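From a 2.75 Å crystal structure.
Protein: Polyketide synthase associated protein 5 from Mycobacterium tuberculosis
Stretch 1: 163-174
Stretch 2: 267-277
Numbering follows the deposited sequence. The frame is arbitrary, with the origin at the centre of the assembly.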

# COMPACT_ATOMS: atom_id res chain seq x y z
N SER A 163 2.31 -8.25 15.00
CA SER A 163 3.06 -8.50 13.78
C SER A 163 2.38 -9.73 13.17
O SER A 163 1.67 -10.48 13.86
N MET A 164 2.58 -9.94 11.87
CA MET A 164 1.96 -11.08 11.19
C MET A 164 2.31 -12.40 11.88
O MET A 164 1.41 -13.20 12.16
N GLU A 165 3.59 -12.65 12.17
CA GLU A 165 3.91 -13.90 12.84
C GLU A 165 3.27 -13.98 14.22
O GLU A 165 3.20 -15.06 14.81
N ALA A 166 2.82 -12.86 14.76
CA ALA A 166 2.17 -12.90 16.06
C ALA A 166 0.74 -13.40 15.82
O ALA A 166 0.25 -14.30 16.50
N VAL A 167 0.09 -12.82 14.81
CA VAL A 167 -1.27 -13.18 14.46
C VAL A 167 -1.42 -14.67 14.12
O VAL A 167 -2.41 -15.31 14.49
N LEU A 168 -0.43 -15.21 13.43
CA LEU A 168 -0.46 -16.62 13.08
C LEU A 168 -0.25 -17.46 14.33
O LEU A 168 -0.95 -18.46 14.56
N ALA A 169 0.72 -17.07 15.14
CA ALA A 169 0.97 -17.82 16.36
C ALA A 169 -0.30 -17.93 17.22
O ALA A 169 -0.58 -18.99 17.76
N GLN A 170 -1.07 -16.85 17.35
CA GLN A 170 -2.30 -16.91 18.15
C GLN A 170 -3.19 -18.03 17.63
O GLN A 170 -3.88 -18.69 18.40
N ARG A 171 -3.17 -18.21 16.31
CA ARG A 171 -3.95 -19.26 15.67
C ARG A 171 -3.06 -20.49 15.59
O ARG A 171 -2.00 -20.54 16.22
N GLY A 172 -3.47 -21.48 14.82
CA GLY A 172 -2.65 -22.67 14.71
C GLY A 172 -1.35 -22.37 13.99
O GLY A 172 -0.26 -22.67 14.48
N ILE A 173 -1.48 -21.75 12.82
CA ILE A 173 -0.37 -21.39 11.96
C ILE A 173 0.96 -21.18 12.69
O ILE A 173 1.12 -20.24 13.47
N ARG A 174 1.90 -22.09 12.45
CA ARG A 174 3.23 -22.04 13.07
C ARG A 174 4.25 -21.32 12.21
O ARG A 174 4.89 -20.37 12.65
N ASP A 267 -5.12 -9.46 1.94
CA ASP A 267 -5.34 -9.11 3.33
C ASP A 267 -5.89 -10.31 4.11
O ASP A 267 -7.05 -10.67 4.00
N LEU A 268 -5.02 -10.92 4.91
CA LEU A 268 -5.41 -12.05 5.70
C LEU A 268 -6.44 -11.69 6.79
O LEU A 268 -6.92 -12.55 7.52
N ARG A 269 -6.78 -10.41 6.90
CA ARG A 269 -7.73 -9.98 7.91
C ARG A 269 -9.12 -10.59 7.70
O ARG A 269 -9.80 -10.90 8.68
N PHE A 270 -9.54 -10.76 6.45
CA PHE A 270 -10.84 -11.35 6.17
C PHE A 270 -10.74 -12.82 5.80
O PHE A 270 -11.74 -13.48 5.55
N VAL A 271 -9.51 -13.32 5.79
CA VAL A 271 -9.24 -14.70 5.47
C VAL A 271 -9.16 -15.59 6.73
O VAL A 271 -9.96 -16.50 6.93
N LEU A 272 -8.17 -15.29 7.57
CA LEU A 272 -7.91 -16.03 8.79
C LEU A 272 -9.06 -16.24 9.76
O LEU A 272 -10.12 -15.64 9.65
N ALA A 273 -8.76 -17.10 10.74
CA ALA A 273 -9.64 -17.51 11.82
C ALA A 273 -10.28 -16.27 12.44
O ALA A 273 -10.53 -15.31 11.72
N PRO A 274 -10.51 -16.26 13.78
CA PRO A 274 -11.14 -15.01 14.24
C PRO A 274 -10.50 -13.87 13.47
O PRO A 274 -9.29 -13.68 13.48
N PRO A 275 -11.33 -13.14 12.72
CA PRO A 275 -10.88 -12.01 11.92
C PRO A 275 -9.99 -11.09 12.73
O PRO A 275 -10.05 -11.08 13.96
N VAL A 276 -9.14 -10.35 12.04
CA VAL A 276 -8.24 -9.41 12.67
C VAL A 276 -8.69 -8.06 12.20
O VAL A 276 -9.16 -7.93 11.06
N ALA A 277 -8.63 -7.06 13.07
CA ALA A 277 -9.06 -5.73 12.63
C ALA A 277 -7.90 -4.97 12.01
O ALA A 277 -6.74 -5.24 12.30

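The contact between these two stretches is a small apolar seam, formed by one side of a short helix against an irregular loop and closed at one end by an arginine that reaches over to a backbone carbonyl. It illustrates a common principle: a segment without regular secondary structure can pack on a helix if its aliphatic side chains meet the helix side chains that recur every three or four residues. Here Met164, Val167 and Leu168 supply that pattern from the helix, and Arg171 continues the spacing just beyond its last residue; about 389 Å² of surface is buried, both sides summed.

Leu272 is the hub on the loop side. Its CA-to-CB bond points toward the helix, and its m,t conformation (chi1 -57°, chi2 -177°) spreads the two methyls among three partners. Leu272 CD1 lies 3.6 Å from Val167 CG1 and 4.0 Å from Leu168 CD2, while Leu272 CD2 meets Ile173 CD1 at 3.7 Å. Val167, in the t rotamer, points toward the loop and serves two neighbours with the same methyl, since Val167 CG1 also sits 3.8 Å from CG2 of Val276, itself a t rotamer pointing inward. Leu168 leaves its backbone sideways, but its m,t side chain brings its end nearer. Met164 does likewise: with chi1 and chi2 both t and chi3 at -103°, its terminal CE comes within 3.9 Å of Leu268 CD1, extending the seam to a second inward-pointing m,t leucine.

Arg171 makes the largest individual contribution, with 105 Å² covered by the loop. Its chi1 is m, but chi2 (121°) and chi3 (-128°) fall between wells. The guanidinium converges on one acceptor: Arg171 NH1 donates to Pro274 O at 2.3 Å, a very short hydrogen bond, and Arg171 NH2 adds a weak one to the same Pro274 O at 2.9 Å. The NE group turns back to the preceding helix, with a weak hydrogen bond from Arg171 NE to Val167 O at 3.0 Å. The planar group is also sandwiched, Val276 CG2 covering one face, 3.5 Å from Arg171 NH2, and Pro274 CG covering the opposite face, 3.2 Å from Arg171 NH1.

The loop has its own internal bracing. A type I turn runs from Asp267 to Phe270, and Asp267 OD1 accepts from Arg269 N at 3.2 Å and forms a salt bridge with Arg269 NH1 at 2.9 Å. Arg269 points away from the helix; both hydrogen bonds across the seam come from Arg171.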

# COMPACT_ATOMS: atom_id res chain seq x y z
CB SER A 163 4.52 -8.84 14.09
OG SER A 163 4.61 -9.98 14.92
CB MET A 164 2.40 -11.14 9.73
CG MET A 164 1.72 -12.24 8.93
SD MET A 164 2.28 -12.27 7.22
CE MET A 164 0.91 -11.49 6.43
CB GLU A 165 5.42 -14.13 12.95
CG GLU A 165 6.27 -12.92 12.83
CD GLU A 165 6.41 -12.44 11.40
OE1 GLU A 165 5.71 -11.47 11.04
OE2 GLU A 165 7.22 -13.04 10.64
CB ALA A 166 2.15 -11.53 16.68
CB VAL A 167 -1.76 -12.31 13.29
CG1 VAL A 167 -3.03 -12.90 12.68
CG2 VAL A 167 -2.03 -10.91 13.81
CB LEU A 168 0.62 -16.94 12.03
CG LEU A 168 0.50 -16.17 10.71
CD1 LEU A 168 1.47 -16.74 9.71
CD2 LEU A 168 -0.91 -16.22 10.17
CB ALA A 169 2.11 -17.18 17.16
CB GLN A 170 -3.09 -15.61 18.10
CG GLN A 170 -2.39 -14.41 18.71
CD GLN A 170 -3.32 -13.21 18.85
OE1 GLN A 170 -4.09 -12.89 17.94
NE2 GLN A 170 -3.22 -12.53 19.98
CB ARG A 171 -4.39 -18.85 14.27
CG ARG A 171 -5.55 -17.86 14.24
CD ARG A 171 -5.15 -16.59 13.52
NE ARG A 171 -5.43 -15.38 14.32
CZ ARG A 171 -6.60 -14.76 14.27
NH1 ARG A 171 -7.56 -15.23 13.49
NH2 ARG A 171 -6.78 -13.68 15.00
CB ILE A 173 -0.71 -20.15 11.12
CG1 ILE A 173 -2.21 -20.13 10.82
CG2 ILE A 173 0.04 -20.20 9.81
CD1 ILE A 173 -2.70 -18.88 10.10
CB ARG A 174 3.74 -23.46 13.40
CG ARG A 174 3.33 -24.56 12.42
CD ARG A 174 1.88 -24.96 12.64
NE ARG A 174 1.34 -25.71 11.51
CZ ARG A 174 0.04 -25.89 11.28
NH1 ARG A 174 -0.86 -25.37 12.11
NH2 ARG A 174 -0.36 -26.58 10.23
CB ASP A 267 -6.32 -7.93 3.44
CG ASP A 267 -6.17 -7.15 4.75
OD1 ASP A 267 -5.53 -7.68 5.69
OD2 ASP A 267 -6.69 -6.02 4.84
CB LEU A 268 -4.16 -12.69 6.34
CG LEU A 268 -3.19 -13.27 5.29
CD1 LEU A 268 -2.05 -14.02 5.95
CD2 LEU A 268 -3.96 -14.20 4.37
CB ARG A 269 -7.83 -8.46 7.94
CG ARG A 269 -6.63 -7.76 8.54
CD ARG A 269 -6.76 -6.22 8.41
NE ARG A 269 -5.67 -5.49 9.06
CZ ARG A 269 -4.43 -5.38 8.58
NH1 ARG A 269 -4.08 -5.94 7.43
NH2 ARG A 269 -3.51 -4.71 9.27
CB PHE A 270 -11.52 -10.61 5.02
CG PHE A 270 -11.13 -9.17 4.93
CD1 PHE A 270 -9.94 -8.80 4.32
CD2 PHE A 270 -11.97 -8.18 5.44
CE1 PHE A 270 -9.58 -7.45 4.22
CE2 PHE A 270 -11.62 -6.83 5.35
CZ PHE A 270 -10.43 -6.46 4.74
CB VAL A 271 -7.93 -14.80 4.65
CG1 VAL A 271 -7.37 -16.20 4.69
CG2 VAL A 271 -8.21 -14.40 3.19
CB LEU A 272 -6.78 -15.35 9.57
CG LEU A 272 -5.45 -15.16 8.86
CD1 LEU A 272 -4.49 -14.55 9.86
CD2 LEU A 272 -4.92 -16.49 8.35
CB ALA A 273 -8.83 -18.27 12.86
CB PRO A 274 -10.85 -14.99 15.73
CG PRO A 274 -9.60 -15.78 15.84
CD PRO A 274 -9.83 -16.92 14.90
CB PRO A 275 -12.19 -11.36 11.47
CG PRO A 275 -13.20 -11.86 12.45
CD PRO A 275 -12.79 -13.28 12.64
CB VAL A 276 -6.81 -9.68 12.22
CG1 VAL A 276 -5.88 -8.67 12.84
CG2 VAL A 276 -6.41 -11.11 12.60
CB ALA A 277 -9.62 -4.97 13.80